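Local structure of exopolyphosphatase (Cytophaga hutchinsonii, 3MDQ) at residues A125-D137 / E144-K156. The protein probably hydrolyses inorganic polyphosphate from the chain end, releasing phosphate, as a member of the Ppx/GppA phosphatase family with the actin-like ATPase fold. Numbering follows the deposited sequence. Where two conformers were deposited one is given.
Sequences AVPMEDHISLAMD and EFIIGNKNEILWK
Leu134, Met136, Phe145 and Ile147 share one face of an antiparallel hairpin. CD1 of Leu134 rests on CG1 of Ile147 at 3.7 Å and also reaches CB of Phe145. Met136 and Phe145 lie side by side and point the same way. CB of Met136 packs 3.7 Å from CE1 of Phe145. With chi1 at 63° and a bend at chi3, the Met136 chain brings CE beside CE1 of Phe145. The selenium sits obliquely to the ring, 5.3 Å from its centroid, a Met-aromatic contact. Further along, CG2 of Ile132 meets CG2 of Ile147 at 3.6 Å. CD1 of Ile132 touches CD1 of Leu154, the two side chains crossing at about a right angle. Three hydrogen-bonded pairs join the strands: Ser133 with Gly148, Ala135 with Ile146, and Asp137 with Glu144.

Beyond Gly148 the chain turns. OD1 of Asn149 accepts from N of Asn151 at 3.0 Å, closing an Asx turn, and more weakly from N of Glu152. CB of Asn149 packs 3.5 Å from O of Glu129. An alanine at this position keeps that CB packing, but would probably leave the N-H groups of Asn151 and Glu152 without this acceptor and the turn less firmly fixed. N of Lys150 donates to O of Glu129 at 3.1 Å, tying this turn to the type II' turn Met128-His131.

At the far end, OD1 of Asp137 lies 4.3 Å from OE1 of Glu144. The Asp137 side chain also lies near a bound sulfate, probably from the crystallisation liquor. OD2 of Asp137 is hydrogen-bonded to OG of Ser211, and OE2 of Glu144 to OG of Ser142 and of Ser158.

The hairpin lies in a mixed sheet, consistent with a domain of the actin-like ATPase fold. Strand 206-210 runs parallel to 133-138; 153-159 runs antiparallel to 143-148, with a classic beta bulge where Leu154 and Trp155 face Ile147. Helix 193-202 packs on Phe145 and Leu154; helix 111-125 covers Ile146 on the opposite face.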
ATOM      1  N   ALA A 125      13.481  -4.077   4.206  1.00  9.21           N
ATOM      2  CA  ALA A 125      13.098  -5.306   3.553  1.00  8.78           C
ATOM      3  C   ALA A 125      13.988  -5.710   2.388  1.00 10.91           C
ATOM      4  O   ALA A 125      14.101  -6.912   2.096  1.00 11.64           O
ATOM      5  CB  ALA A 125      11.693  -5.173   3.045  1.00 10.41           C
ATOM      6  N   VAL A 126      14.539  -4.737   1.674  1.00  9.29           N
ATOM      7  CA  VAL A 126      15.246  -4.947   0.413  1.00  9.24           C
ATOM      8  C   VAL A 126      16.599  -4.234   0.510  1.00 10.65           C
ATOM      9  O   VAL A 126      16.647  -3.000   0.628  1.00 11.25           O
ATOM     10  CB  VAL A 126      14.509  -4.332  -0.755  1.00 10.64           C
ATOM     11  CG1 VAL A 126      15.271  -4.608  -2.089  1.00 13.17           C
ATOM     12  CG2 VAL A 126      13.040  -4.864  -0.839  1.00 10.55           C
ATOM     13  N   PRO A 127      17.702  -4.988   0.505  1.00 10.75           N
ATOM     14  CA  PRO A 127      19.022  -4.357   0.578  1.00 10.71           C
ATOM     15  C   PRO A 127      19.453  -3.818  -0.771  1.00 12.66           C
ATOM     16  O   PRO A 127      19.881  -4.583  -1.636  1.00 16.57           O
ATOM     17  CB  PRO A 127      19.928  -5.511   1.057  1.00 11.22           C
ATOM     18  CG  PRO A 127      19.255  -6.731   0.534  1.00 10.58           C
ATOM     19  CD  PRO A 127      17.772  -6.454   0.527  1.00 12.29           C
HETATM   20  N   MSE A 128      19.259  -2.524  -0.977  1.00 11.32           N
HETATM   21  CA  MSE A 128      19.402  -1.894  -2.283  1.00 12.43           C
HETATM   22  C   MSE A 128      20.822  -1.513  -2.602  1.00 13.84           C
HETATM   23  O   MSE A 128      21.127  -1.154  -3.758  1.00 13.39           O
HETATM   24  CB  MSE A 128      18.516  -0.638  -2.355  1.00 13.46           C
HETATM   25  CG  MSE A 128      17.034  -0.970  -2.390  1.00 11.03           C
HETATM   26 SE   MSE A 128      15.971   0.642  -2.299  0.75 12.82          SE
HETATM   27  CE  MSE A 128      15.802   0.719  -0.425  1.00 13.21           C
ATOM     28  N   GLU A 129      21.710  -1.571  -1.606  1.00 13.72           N
ATOM     29  CA  GLU A 129      23.088  -1.088  -1.783  1.00 16.33           C
ATOM     30  C   GLU A 129      23.023   0.365  -2.302  1.00 11.25           C
ATOM     31  O   GLU A 129      22.144   1.152  -1.884  1.00 13.70           O
ATOM     32  CB  GLU A 129      23.876  -2.016  -2.737  1.00 18.21           C
ATOM     33  CG  GLU A 129      23.848  -3.527  -2.436  1.00 23.39           C
ATOM     34  CD  GLU A 129      24.879  -4.310  -3.278  1.00 24.52           C
ATOM     35  OE1 GLU A 129      26.099  -4.133  -3.019  1.00 25.69           O
ATOM     36  OE2 GLU A 129      24.477  -5.081  -4.185  1.00 17.65           O
ATOM     37  N   ASP A 130      23.890   0.725  -3.243  1.00 12.86           N
ATOM     38  CA  ASP A 130      23.820   2.043  -3.851  1.00 15.25           C
ATOM     39  C   ASP A 130      22.981   2.043  -5.139  1.00 15.36           C
ATOM     40  O   ASP A 130      23.054   2.987  -5.921  1.00 18.48           O
ATOM     41  CB  ASP A 130      25.241   2.589  -4.122  1.00 18.23           C
ATOM     42  CG  ASP A 130      26.035   1.723  -5.050  1.00 25.91           C
ATOM     43  OD1 ASP A 130      25.617   0.576  -5.391  1.00 26.14           O
ATOM     44  OD2 ASP A 130      27.142   2.188  -5.425  1.00 31.16           O
ATOM     45  N   HIS A 131      22.202   0.995  -5.388  1.00 13.28           N
ATOM     46  CA  HIS A 131      21.423   0.934  -6.614  1.00 11.42           C
ATOM     47  C   HIS A 131      20.245   1.902  -6.531  1.00 12.32           C
ATOM     48  O   HIS A 131      19.420   1.787  -5.618  1.00 13.49           O
ATOM     49  CB  HIS A 131      20.884  -0.489  -6.886  1.00 12.39           C
ATOM     50  CG  HIS A 131      21.960  -1.525  -6.990  1.00 18.06           C
ATOM     51  ND1 HIS A 131      21.704  -2.879  -6.925  1.00 19.09           N
ATOM     52  CD2 HIS A 131      23.307  -1.401  -7.111  1.00 23.84           C
ATOM     53  CE1 HIS A 131      22.842  -3.548  -7.043  1.00 18.72           C
ATOM     54  NE2 HIS A 131      23.834  -2.674  -7.146  1.00 18.59           N
ATOM     55  N   ILE A 132      20.178   2.837  -7.473  1.00 11.64           N
ATOM     56  CA  ILE A 132      19.094   3.857  -7.478  1.00  9.61           C
ATOM     57  C   ILE A 132      17.806   3.141  -7.876  1.00 10.78           C
ATOM     58  O   ILE A 132      17.706   2.544  -8.957  1.00 10.92           O
ATOM     59  CB  ILE A 132      19.399   4.992  -8.452  1.00 11.26           C
ATOM     60  CG1 ILE A 132      20.738   5.661  -8.150  1.00 19.32           C
ATOM     61  CG2 ILE A 132      18.285   6.048  -8.435  1.00 14.03           C
ATOM     62  CD1 ILE A 132      20.872   6.112  -6.793  1.00 23.78           C
ATOM     63  N   SER A 133      16.841   3.164  -6.976  1.00  9.86           N
ATOM     64  CA  SER A 133      15.664   2.340  -7.104  1.00  9.91           C
ATOM     65  C   SER A 133      14.416   3.215  -7.050  1.00  9.14           C
ATOM     66  O   SER A 133      14.365   4.190  -6.296  1.00 10.27           O
ATOM     67  CB  SER A 133      15.621   1.324  -5.960  1.00 11.03           C
ATOM     68  OG  SER A 133      16.884   0.599  -5.919  1.00 11.64           O
ATOM     69  N   LEU A 134      13.392   2.812  -7.815  1.00  9.43           N
ATOM     70  CA  LEU A 134      12.081   3.430  -7.727  1.00  9.45           C
ATOM     71  C   LEU A 134      11.193   2.461  -6.972  1.00 10.31           C
ATOM     72  O   LEU A 134      10.980   1.301  -7.413  1.00  9.97           O
ATOM     73  CB  LEU A 134      11.519   3.733  -9.117  1.00  8.60           C
ATOM     74  CG  LEU A 134      10.078   4.239  -9.163  1.00 11.27           C
ATOM     75  CD1 LEU A 134       9.912   5.601  -8.450  1.00 11.88           C
ATOM     76  CD2 LEU A 134       9.553   4.298 -10.638  1.00 11.10           C
ATOM     77  N   ALA A 135      10.654   2.903  -5.834  1.00  8.23           N
ATOM     78  CA  ALA A 135       9.671   2.130  -5.099  1.00  8.39           C
ATOM     79  C   ALA A 135       8.297   2.719  -5.289  1.00 10.11           C
ATOM     80  O   ALA A 135       8.154   3.940  -5.319  1.00 10.06           O
ATOM     81  CB  ALA A 135      10.033   2.089  -3.573  1.00  9.96           C
HETATM   82  N   MSE A 136       7.295   1.836  -5.401  1.00  8.94           N
HETATM   83  CA  MSE A 136       5.911   2.263  -5.582  1.00 10.48           C
HETATM   84  C   MSE A 136       4.953   1.493  -4.672  1.00 11.01           C
HETATM   85  O   MSE A 136       5.028   0.262  -4.565  1.00 10.21           O
HETATM   86  CB  MSE A 136       5.499   2.174  -7.051  1.00 14.36           C
HETATM   87  CG  MSE A 136       5.499   0.860  -7.625  1.00 14.38           C
HETATM   88 SE   MSE A 136       4.882   0.974  -9.548  0.75 13.75          SE
HETATM   89  CE  MSE A 136       3.151   1.473  -9.455  1.00 15.24           C
ATOM     90  N   ASP A 137       4.102   2.230  -3.963  1.00 10.59           N
ATOM     91  CA  ASP A 137       3.112   1.670  -3.057  1.00  9.95           C
ATOM     92  C   ASP A 137       1.738   2.012  -3.594  1.00 11.05           C
ATOM     93  O   ASP A 137       1.388   3.180  -3.658  1.00 10.87           O
ATOM     94  CB  ASP A 137       3.287   2.201  -1.643  1.00 10.61           C
ATOM     95  CG  ASP A 137       2.315   1.551  -0.666  1.00 14.31           C
ATOM     96  OD1 ASP A 137       1.081   1.673  -0.861  1.00 16.16           O
ATOM     97  OD2 ASP A 137       2.798   0.879   0.277  1.00 13.92           O
ATOM     98  N   GLU A 144       2.215   6.148  -3.777  1.00  8.67           N
ATOM     99  CA  GLU A 144       3.458   6.846  -3.439  1.00  9.78           C
ATOM    100  C   GLU A 144       4.605   6.284  -4.282  1.00  9.37           C
ATOM    101  O   GLU A 144       4.707   5.070  -4.445  1.00  9.99           O
ATOM    102  CB  GLU A 144       3.819   6.700  -1.964  1.00 11.95           C
ATOM    103  CG  GLU A 144       2.980   7.520  -0.993  1.00 12.50           C
ATOM    104  CD  GLU A 144       1.567   7.061  -0.908  1.00 13.42           C
ATOM    105  OE1 GLU A 144       1.337   5.905  -0.539  1.00 13.88           O
ATOM    106  OE2 GLU A 144       0.655   7.883  -1.208  1.00 14.60           O
ATOM    107  N   PHE A 145       5.434   7.184  -4.777  1.00  8.93           N
ATOM    108  CA  PHE A 145       6.624   6.848  -5.509  1.00  7.84           C
ATOM    109  C   PHE A 145       7.815   7.459  -4.808  1.00  8.53           C
ATOM    110  O   PHE A 145       7.754   8.639  -4.391  1.00  9.02           O
ATOM    111  CB  PHE A 145       6.568   7.398  -6.910  1.00  7.97           C
ATOM    112  CG  PHE A 145       5.512   6.778  -7.788  1.00  8.25           C
ATOM    113  CD1 PHE A 145       5.752   5.602  -8.444  1.00  9.81           C
ATOM    114  CD2 PHE A 145       4.299   7.413  -7.969  1.00 11.04           C
ATOM    115  CE1 PHE A 145       4.781   5.037  -9.246  1.00  9.27           C
ATOM    116  CE2 PHE A 145       3.349   6.863  -8.790  1.00  9.64           C
ATOM    117  CZ  PHE A 145       3.584   5.694  -9.435  1.00  9.36           C
ATOM    118  N   ILE A 146       8.877   6.668  -4.637  1.00  7.94           N
ATOM    119  CA  ILE A 146      10.092   7.131  -3.997  1.00  7.96           C
ATOM    120  C   ILE A 146      11.316   6.680  -4.804  1.00  8.83           C
ATOM    121  O   ILE A 146      11.389   5.488  -5.184  1.00  8.88           O
ATOM    122  CB  ILE A 146      10.253   6.594  -2.554  1.00  7.68           C
ATOM    123  CG1 ILE A 146       8.982   6.767  -1.716  1.00  9.92           C
ATOM    124  CG2 ILE A 146      11.476   7.249  -1.866  1.00  9.27           C
ATOM    125  CD1 ILE A 146       8.110   5.549  -1.677  1.00  8.82           C
ATOM    126  N   ILE A 147      12.259   7.591  -5.078  1.00  7.79           N
ATOM    127  CA  ILE A 147      13.510   7.235  -5.707  1.00  7.47           C
ATOM    128  C   ILE A 147      14.606   7.347  -4.669  1.00  8.05           C
ATOM    129  O   ILE A 147      14.723   8.379  -4.057  1.00  9.01           O
ATOM    130  CB  ILE A 147      13.817   8.083  -6.930  1.00  8.49           C
ATOM    131  CG1 ILE A 147      12.768   7.878  -8.020  1.00  9.61           C
ATOM    132  CG2 ILE A 147      15.241   7.801  -7.469  1.00 11.02           C
ATOM    133  CD1 ILE A 147      12.864   8.811  -9.216  1.00 11.69           C
ATOM    134  N   GLY A 148      15.343   6.264  -4.446  1.00  9.50           N
ATOM    135  CA  GLY A 148      16.400   6.278  -3.452  1.00  9.91           C
ATOM    136  C   GLY A 148      17.220   5.025  -3.442  1.00  9.92           C
ATOM    137  O   GLY A 148      17.201   4.224  -4.387  1.00 10.45           O
ATOM    138  N   ASN A 149      17.964   4.841  -2.349  1.00 10.84           N
ATOM    139  CA  ASN A 149      18.840   3.666  -2.172  1.00 10.26           C
ATOM    140  C   ASN A 149      18.908   3.329  -0.714  1.00 11.25           C
ATOM    141  O   ASN A 149      18.030   3.712   0.016  1.00 10.89           O
ATOM    142  CB  ASN A 149      20.219   3.933  -2.801  1.00 11.31           C
ATOM    143  CG  ASN A 149      20.913   5.143  -2.192  1.00 11.72           C
ATOM    144  OD1 ASN A 149      20.693   5.502  -1.044  1.00 12.10           O
ATOM    145  ND2 ASN A 149      21.792   5.762  -2.971  1.00 19.59           N
ATOM    146  N   LYS A 150      19.925   2.580  -0.271  1.00 11.57           N
ATOM    147  CA  LYS A 150      19.944   2.086   1.084  1.00 12.80           C
ATOM    148  C   LYS A 150      20.027   3.179   2.127  1.00 15.03           C
ATOM    149  O   LYS A 150      19.639   2.954   3.287  1.00 19.69           O
ATOM    150  CB  LYS A 150      21.108   1.098   1.319  1.00 13.94           C
ATOM    151  CG  LYS A 150      22.492   1.705   1.345  1.00 18.62           C
ATOM    152  CD  LYS A 150      23.509   0.615   1.742  1.00 22.93           C
ATOM    153  CE  LYS A 150      24.924   1.162   1.854  1.00 31.34           C
ATOM    154  NZ  LYS A 150      25.882   0.055   2.154  1.00 37.43           N
ATOM    155  N   ASN A 151      20.584   4.324   1.712  0.50 15.64           N
ATOM    156  CA  ASN A 151      20.906   5.449   2.614  0.50 19.11           C
ATOM    157  C   ASN A 151      20.051   6.729   2.490  0.50 16.86           C
ATOM    158  O   ASN A 151      19.946   7.515   3.446  0.50 11.73           O
ATOM    159  CB  ASN A 151      22.360   5.857   2.381  0.50 19.62           C
ATOM    160  CG  ASN A 151      23.354   4.764   2.760  0.50 22.48           C
ATOM    161  OD1 ASN A 151      24.140   4.310   1.925  0.50 26.02           O
ATOM    162  ND2 ASN A 151      23.323   4.341   4.010  0.50 31.01           N
ATOM    163  N   GLU A 152      19.461   6.954   1.321  1.00 12.49           N
ATOM    164  CA  GLU A 152      18.980   8.266   0.941  1.00 14.08           C
ATOM    165  C   GLU A 152      17.660   8.148   0.197  1.00 11.65           C
ATOM    166  O   GLU A 152      17.461   7.202  -0.565  1.00 12.10           O
ATOM    167  CB  GLU A 152      19.922   8.935  -0.067  1.00 17.79           C
ATOM    168  CG  GLU A 152      21.120   9.720   0.381  1.00 31.36           C
ATOM    169  CD  GLU A 152      21.776  10.394  -0.864  1.00 20.12           C
ATOM    170  OE1 GLU A 152      22.453   9.684  -1.639  1.00 37.26           O
ATOM    171  OE2 GLU A 152      21.511  11.582  -1.086  1.00 32.00           O
ATOM    172  N   ILE A 153      16.826   9.168   0.367  1.00 11.12           N
ATOM    173  CA  ILE A 153      15.718   9.453  -0.539  1.00 11.75           C
ATOM    174  C   ILE A 153      16.120  10.641  -1.390  1.00 11.59           C
ATOM    175  O   ILE A 153      16.385  11.746  -0.888  1.00 13.13           O
ATOM    176  CB  ILE A 153      14.407   9.731   0.216  1.00 10.17           C
ATOM    177  CG1 ILE A 153      13.951   8.442   0.925  1.00 12.33           C
ATOM    178  CG2 ILE A 153      13.377  10.325  -0.764  1.00 11.72           C
ATOM    179  CD1 ILE A 153      12.761   8.639   1.874  1.00 17.63           C
ATOM    180  N   LEU A 154      16.151  10.416  -2.697  1.00 10.40           N
ATOM    181  CA  LEU A 154      16.463  11.434  -3.672  1.00  8.97           C
ATOM    182  C   LEU A 154      15.268  12.265  -4.095  1.00 10.56           C
ATOM    183  O   LEU A 154      15.382  13.467  -4.353  1.00 10.84           O
ATOM    184  CB  LEU A 154      17.110  10.758  -4.885  1.00 11.08           C
ATOM    185  CG  LEU A 154      18.416   9.997  -4.580  1.00 12.16           C
ATOM    186  CD1 LEU A 154      18.908   9.148  -5.792  1.00 19.17           C
ATOM    187  CD2 LEU A 154      19.529  10.978  -4.148  1.00 16.79           C
ATOM    188  N   TRP A 155      14.099  11.624  -4.153  1.00  9.32           N
ATOM    189  CA  TRP A 155      12.883  12.268  -4.582  1.00  9.01           C
ATOM    190  C   TRP A 155      11.714  11.409  -4.083  1.00 10.59           C
ATOM    191  O   TRP A 155      11.806  10.170  -4.043  1.00  9.96           O
ATOM    192  CB  TRP A 155      12.817  12.389  -6.109  1.00  9.93           C
ATOM    193  CG  TRP A 155      11.540  12.881  -6.676  1.00 11.24           C
ATOM    194  CD1 TRP A 155      11.189  14.183  -6.939  1.00 15.20           C
ATOM    195  CD2 TRP A 155      10.434  12.075  -7.093  1.00 11.85           C
ATOM    196  NE1 TRP A 155       9.932  14.213  -7.514  1.00 12.67           N
ATOM    197  CE2 TRP A 155       9.454  12.942  -7.626  1.00 11.22           C
ATOM    198  CE3 TRP A 155      10.200  10.696  -7.104  1.00 10.93           C
ATOM    199  CZ2 TRP A 155       8.225  12.471  -8.110  1.00 11.13           C
ATOM    200  CZ3 TRP A 155       9.006  10.231  -7.609  1.00  9.80           C
ATOM    201  CH2 TRP A 155       8.036  11.123  -8.108  1.00 11.64           C
ATOM    202  N   LYS A 156      10.617  12.054  -3.744  1.00 10.78           N
ATOM    203  CA  LYS A 156       9.381  11.289  -3.463  1.00  9.87           C
ATOM    204  C   LYS A 156       8.167  12.127  -3.754  1.00  8.90           C
ATOM    205  O   LYS A 156       8.202  13.359  -3.656  1.00 11.39           O
ATOM    206  CB  LYS A 156       9.311  10.777  -2.033  1.00 10.53           C
ATOM    207  CG  LYS A 156       8.966  11.767  -0.920  1.00 13.38           C
ATOM    208  CD  LYS A 156       9.956  12.851  -0.746  1.00 14.28           C
ATOM    209  CE  LYS A 156       9.518  13.817   0.354  1.00 19.91           C
ATOM    210  NZ  LYS A 156      10.619  14.742   0.800  1.00 19.22           N
TER